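Local coordinates for protein C-glycoside 3-oxidase (Microbacterium trichothecenolyticum, PDB 7DVE) that oxidises the C3 hydroxyl of the sugar in C-glycosides such as isoorientin and mangiferin, using FAD and molecular oxygen and releasing hydrogen peroxide, at residues Gly21-Tyr24 against Ala25-Ser29; Gly142-Glu146 against Thr147-Asp151; Leu496-Arg499 against Gly500-Ile504. All blocks are in the same frame, centred on the assembly; numbering follows the deposited sequence.

Contact 1: Gly21-Tyr24 against Ala25-Ser29; sequences GATY and ARILS
Thr23 and Ile27 sit one helical turn apart and lie side by side, pointing the same way. Thr23 CG2 meets Ile27 CG1 at 4.1 Å. It is the only side-chain to side-chain approach within 4.5 Å between Gly21-Tyr24 and Ala25-Ser29. The methyl of Thr23 is anti to the backbone N, while OG1 swings back beside that nitrogen (chi1 -70°) and bonds to the carbonyl of Pro19. The hydroxyl is thus satisfied within the helix, and the methyl is left for packing.

Four helical bonds run from the N-H of residue i+4 to the O of residue i. The one from Ile27 N to Thr23 O is 2.9 Å long and nearly straight, at 168°. Ile27 CG1 also folds down over the same oxygen, 3.2 Å from Thr23 O. Leu28 CG lies 3.3 Å from Tyr24 O in the same way. One turn on, Ser29 OG and Ser29 N reach Ala25 O from opposite faces of the carbonyl plane, with OG 2.8 Å from Ala25 O.

The tight side is the one that carries Thr23, Tyr24 and Ile27. Thr23 and Tyr24 press on Ala497 of helix 490-510, and Tyr24 also touches Ala501. Arg26 marks the looser side and is partly exposed. Its chain bends at chi2 and leads away from the first turn, where NE forms a salt bridge with Glu30 and NH1 bonds to the carbonyl of Val218.

Gly21 fits the last glycine of a GxGxxG (Rossmann-type) sequence, Gly16, Gly18, Gly21, and lies near the bound FAD. Helix 19-31 joins strands 12-15 and 37-40. The arrangement is that of the first beta-alpha-beta unit of the Rossmann-type FAD domain in GMC oxidoreductases.

Contact 2: Gly142-Glu146 against Thr147-Asp151; sequences GFLDE and TGELD
Leu144 and Leu150 face each other across a turn where the chain leaves the short helix 142-145 and enters helix 149-161, with Asp145 to Gly148 forming a type I beta turn. Gly148 N bonds to Asp145 O at 3.2 Å and closes this turn. Leu150 N reaches Leu144 O at 3.1 Å, but the bond is bent (142°) and the donor stands well above the carbonyl plane.

The side chains pack on the inner side of the turn. Leu144 CB meets Leu150 CB at 4.0 Å, and both leucines are buried. Leu150 extends with CG anti to its own N (chi1 175°), which carries CD2 across to the carboxylate of Asp145, 3.9 Å from OD1. That carboxylate forms a salt bridge with Arg140. Asp151 OD1 forms a salt bridge with the same arginine, so the positive charge probably eases the closeness of the two acids, whose OD1 atoms are 4.5 Å apart.

Thr147 makes an ST turn: its OG1 accepts from Glu149 N at 3.1 Å. Gly148 takes the N-cap position of helix 149-161. Its phi is positive (81°), a backbone shape glycine adopts readily.

Glu149 runs out extended from CG. Its OE1 lies 3.9 Å from Leu144 CD2 and forms a salt bridge with Arg499 of helix 490-510. Leu144 touches Arg499 as well, and also Leu496. Glu146 and Thr147 are on the exposed side of the turn.

Contact 3: Leu496-Arg499 against Gly500-Ile504; sequences LAVR and GARHI
Val498 and Arg502, one turn apart on helix 490-510, lie alongside each other and point the same way. This is the last helix of the chain, and it starts at the FAD-binding Thr490. Val498 CG1 is anti to its backbone N (chi1 173°), which sends this methyl toward the arginine. Val498 CG1 sits over one face of the Arg502 guanidinium, offset toward its rim, 3.9 Å from Arg502 NE.

Arg502 begins with CG beside its own N, and CG packs 3.1 Å from Val498 O. From there the chain is extended to NE. NH1 then forms a salt bridge with Glu152 of helix 149-161.

Arg499 differs in its first torsion: CG is anti to its N (chi1 -167°). It is likewise extended to NE, and NH2 forms a salt bridge with Asp464.

The backbone between the segments is regular. Ala501 N bonds to Ala497 O at 2.8 Å and 168°. Gly500 N bonds to Leu496 O at 3.0 Å.

The alkyl part of Arg502 therefore packs against valine while its charged end is paired with an acid. Together the two arginines tie this helix ionically to helix 149-161, through Glu149 and Glu152, and Arg499 ties it also to the Asp464 loop.

How the contacts relate
Along the chain the order is contact 1, contact 2, contact 3. Contact 1 lies on helix 19-31, contact 2 spans the turn from helix 142-145 into helix 149-161, and contact 3 lies on helix 490-510. Contact 3 comes between the others in space: its centre is 9 Å from that of contact 1 and 14 Å from that of contact 2. Contacts 1 and 2 do not touch, their nearest atoms being about 11 Å apart. Packing joins contacts 1 and 3, with Tyr24 CE2 near Ala501 N and Tyr24 OH near Gly500 CA. Contacts 2 and 3 meet through a salt bridge and leucine packing. The C-terminal helix thus links the N-terminal beta-alpha-beta unit near FAD with the more peripheral turn.

Contact 1: Gly21-Tyr24 against Ala25-Ser29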
# COMPACT_ATOMS: atom_id res chain seq x y z
N GLY A 21 4.16 7.99 5.05
CA GLY A 21 5.07 8.81 5.82
C GLY A 21 6.03 9.58 4.93
O GLY A 21 6.31 10.76 5.17
N ALA A 22 6.53 8.92 3.87
CA ALA A 22 7.39 9.59 2.91
C ALA A 22 6.67 10.75 2.23
O ALA A 22 7.28 11.78 1.95
CB ALA A 22 7.93 8.62 1.86
N THR A 23 5.37 10.60 1.95
CA THR A 23 4.65 11.70 1.32
C THR A 23 4.67 12.93 2.22
O THR A 23 4.93 14.05 1.76
CB THR A 23 3.22 11.31 0.98
OG1 THR A 23 3.23 10.35 -0.07
CG2 THR A 23 2.42 12.53 0.52
N TYR A 24 4.39 12.73 3.51
CA TYR A 24 4.47 13.86 4.43
C TYR A 24 5.86 14.49 4.41
O TYR A 24 6.00 15.72 4.34
CB TYR A 24 4.09 13.44 5.84
CG TYR A 24 2.60 13.45 6.08
CD1 TYR A 24 1.80 12.39 5.68
CD2 TYR A 24 1.99 14.53 6.70
CE1 TYR A 24 0.44 12.39 5.90
CE2 TYR A 24 0.62 14.55 6.92
CZ TYR A 24 -0.15 13.48 6.51
OH TYR A 24 -1.49 13.48 6.73
N ALA A 25 6.90 13.65 4.46
CA ALA A 25 8.27 14.18 4.46
C ALA A 25 8.54 15.01 3.21
O ALA A 25 9.08 16.12 3.29
CB ALA A 25 9.29 13.05 4.58
N ARG A 26 8.17 14.49 2.04
CA ARG A 26 8.50 15.20 0.81
C ARG A 26 7.69 16.49 0.66
O ARG A 26 8.23 17.52 0.24
CB ARG A 26 8.29 14.31 -0.41
CG ARG A 26 9.13 14.79 -1.62
CD ARG A 26 8.24 15.27 -2.73
NE ARG A 26 8.93 15.56 -3.98
CZ ARG A 26 9.29 14.65 -4.87
NH1 ARG A 26 9.24 13.36 -4.59
NH2 ARG A 26 9.71 15.04 -6.07
N ILE A 27 6.40 16.45 1.01
CA ILE A 27 5.61 17.67 0.84
C ILE A 27 6.05 18.73 1.82
O ILE A 27 6.02 19.92 1.50
CB ILE A 27 4.10 17.40 0.97
CG1 ILE A 27 3.66 16.40 -0.09
CG2 ILE A 27 3.32 18.72 0.82
CD1 ILE A 27 3.53 17.05 -1.47
N LEU A 28 6.50 18.34 3.01
CA LEU A 28 7.00 19.37 3.91
C LEU A 28 8.40 19.83 3.51
O LEU A 28 8.74 21.00 3.74
CB LEU A 28 6.96 18.88 5.37
CG LEU A 28 5.55 18.62 5.92
CD1 LEU A 28 5.54 17.78 7.19
CD2 LEU A 28 4.79 19.94 6.12
N SER A 29 9.22 18.97 2.89
CA SER A 29 10.49 19.46 2.37
C SER A 29 10.28 20.44 1.22
O SER A 29 11.12 21.33 1.01
CB SER A 29 11.38 18.30 1.92
OG SER A 29 11.61 17.38 2.98

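Contact 2: Gly142-Glu146 against Thr147-Asp151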
# COMPACT_ATOMS: atom_id res chain seq x y z
N GLY A 142 -16.43 11.25 -2.15
CA GLY A 142 -17.29 12.21 -2.81
C GLY A 142 -17.07 13.63 -2.35
O GLY A 142 -17.09 14.57 -3.16
N PHE A 143 -16.90 13.84 -1.04
CA PHE A 143 -16.72 15.21 -0.58
C PHE A 143 -15.39 15.79 -1.06
O PHE A 143 -15.25 17.02 -1.10
CB PHE A 143 -16.85 15.34 0.94
CG PHE A 143 -16.00 14.38 1.74
CD1 PHE A 143 -14.67 14.67 2.02
CD2 PHE A 143 -16.55 13.22 2.25
CE1 PHE A 143 -13.89 13.81 2.79
CE2 PHE A 143 -15.77 12.34 3.02
CZ PHE A 143 -14.45 12.63 3.29
N LEU A 144 -14.43 14.95 -1.42
CA LEU A 144 -13.23 15.43 -2.07
C LEU A 144 -13.41 15.57 -3.57
O LEU A 144 -12.81 16.47 -4.16
CB LEU A 144 -12.05 14.49 -1.78
CG LEU A 144 -11.60 14.50 -0.32
CD1 LEU A 144 -10.35 13.68 -0.15
CD2 LEU A 144 -11.39 15.95 0.18
N ASP A 145 -14.24 14.72 -4.19
CA ASP A 145 -14.45 14.76 -5.64
C ASP A 145 -15.28 15.97 -6.06
O ASP A 145 -15.08 16.50 -7.16
CB ASP A 145 -15.15 13.48 -6.10
CG ASP A 145 -14.75 13.09 -7.53
OD1 ASP A 145 -13.79 13.67 -8.06
OD2 ASP A 145 -15.41 12.22 -8.14
N GLU A 146 -16.20 16.43 -5.21
CA GLU A 146 -17.10 17.51 -5.61
C GLU A 146 -16.37 18.83 -5.78
O GLU A 146 -16.74 19.63 -6.64
CB GLU A 146 -18.23 17.66 -4.58
CG GLU A 146 -17.77 18.00 -3.16
CD GLU A 146 -18.90 17.98 -2.12
OE1 GLU A 146 -20.08 17.87 -2.51
OE2 GLU A 146 -18.58 18.05 -0.91
N THR A 147 -15.33 19.08 -4.99
CA THR A 147 -14.58 20.32 -5.11
C THR A 147 -13.57 20.32 -6.24
O THR A 147 -12.98 21.37 -6.51
CB THR A 147 -13.84 20.62 -3.80
OG1 THR A 147 -12.88 19.58 -3.55
CG2 THR A 147 -14.82 20.77 -2.63
N GLY A 148 -13.35 19.17 -6.89
CA GLY A 148 -12.25 19.04 -7.80
C GLY A 148 -10.92 18.75 -7.13
O GLY A 148 -9.93 18.49 -7.83
N GLU A 149 -10.86 18.76 -5.80
CA GLU A 149 -9.57 18.57 -5.15
C GLU A 149 -9.08 17.14 -5.29
O GLU A 149 -7.86 16.91 -5.27
CB GLU A 149 -9.62 18.95 -3.68
CG GLU A 149 -8.23 18.89 -3.03
CD GLU A 149 -8.20 19.26 -1.56
OE1 GLU A 149 -9.22 19.06 -0.85
OE2 GLU A 149 -7.12 19.74 -1.11
N LEU A 150 -9.98 16.16 -5.41
CA LEU A 150 -9.52 14.78 -5.49
C LEU A 150 -8.60 14.58 -6.69
O LEU A 150 -7.52 14.00 -6.56
CB LEU A 150 -10.71 13.81 -5.53
CG LEU A 150 -10.43 12.30 -5.73
CD1 LEU A 150 -9.35 11.81 -4.81
CD2 LEU A 150 -11.69 11.45 -5.57
N ASP A 151 -8.98 15.11 -7.86
CA ASP A 151 -8.16 14.95 -9.06
C ASP A 151 -6.78 15.61 -8.91
O ASP A 151 -5.76 15.02 -9.28
CB ASP A 151 -8.90 15.50 -10.28
CG ASP A 151 -9.92 14.51 -10.84
OD1 ASP A 151 -9.92 13.34 -10.41
OD2 ASP A 151 -10.73 14.91 -11.70

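Contact 3: Leu496-Arg499 against Gly500-Ile504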
# COMPACT_ATOMS: atom_id res chain seq x y z
N LEU A 496 -4.28 11.43 -0.17
CA LEU A 496 -4.80 11.98 1.08
C LEU A 496 -3.66 12.48 1.95
O LEU A 496 -3.78 13.54 2.59
CB LEU A 496 -5.66 10.95 1.80
CG LEU A 496 -6.73 10.30 0.92
CD1 LEU A 496 -7.41 9.16 1.66
CD2 LEU A 496 -7.75 11.35 0.50
N ALA A 497 -2.52 11.79 1.93
CA ALA A 497 -1.33 12.27 2.63
C ALA A 497 -0.90 13.64 2.09
O ALA A 497 -0.43 14.49 2.86
CB ALA A 497 -0.20 11.26 2.51
N VAL A 498 -1.03 13.85 0.78
CA VAL A 498 -0.68 15.14 0.18
C VAL A 498 -1.52 16.25 0.80
O VAL A 498 -1.01 17.31 1.17
CB VAL A 498 -0.87 15.10 -1.35
CG1 VAL A 498 -0.67 16.47 -1.91
CG2 VAL A 498 0.05 14.05 -2.00
N ARG A 499 -2.84 16.02 0.89
CA ARG A 499 -3.68 17.04 1.52
C ARG A 499 -3.26 17.27 2.98
O ARG A 499 -3.14 18.41 3.44
CB ARG A 499 -5.16 16.68 1.45
CG ARG A 499 -6.01 17.89 1.83
CD ARG A 499 -7.49 17.62 1.94
NE ARG A 499 -8.05 18.56 2.90
CZ ARG A 499 -9.29 19.03 2.87
NH1 ARG A 499 -10.15 18.64 1.94
NH2 ARG A 499 -9.67 19.92 3.78
N GLY A 500 -3.01 16.19 3.72
CA GLY A 500 -2.65 16.35 5.12
C GLY A 500 -1.35 17.12 5.32
O GLY A 500 -1.26 18.01 6.17
N ALA A 501 -0.32 16.78 4.54
CA ALA A 501 0.97 17.46 4.65
C ALA A 501 0.88 18.91 4.20
O ALA A 501 1.55 19.78 4.78
CB ALA A 501 2.03 16.71 3.85
N ARG A 502 0.06 19.21 3.18
CA ARG A 502 -0.17 20.61 2.83
C ARG A 502 -0.81 21.36 3.99
O ARG A 502 -0.49 22.52 4.24
CB ARG A 502 -1.06 20.70 1.60
CG ARG A 502 -0.41 20.26 0.34
CD ARG A 502 -1.43 20.27 -0.75
NE ARG A 502 -0.80 20.38 -2.06
CZ ARG A 502 -1.47 20.37 -3.20
NH1 ARG A 502 -2.79 20.27 -3.23
NH2 ARG A 502 -0.79 20.45 -4.34
N HIS A 503 -1.74 20.71 4.69
CA HIS A 503 -2.36 21.36 5.85
C HIS A 503 -1.33 21.65 6.94
O HIS A 503 -1.31 22.75 7.51
CB HIS A 503 -3.49 20.51 6.42
CG HIS A 503 -4.28 21.24 7.46
ND1 HIS A 503 -4.23 20.93 8.81
CD2 HIS A 503 -5.09 22.32 7.37
CE1 HIS A 503 -4.99 21.76 9.49
NE2 HIS A 503 -5.53 22.62 8.63
N ILE A 504 -0.46 20.68 7.24
CA ILE A 504 0.57 20.91 8.25
C ILE A 504 1.49 22.06 7.82
O ILE A 504 1.89 22.89 8.65
CB ILE A 504 1.35 19.62 8.54
CG1 ILE A 504 0.47 18.62 9.30
CG2 ILE A 504 2.61 19.90 9.35
CD1 ILE A 504 1.17 17.33 9.60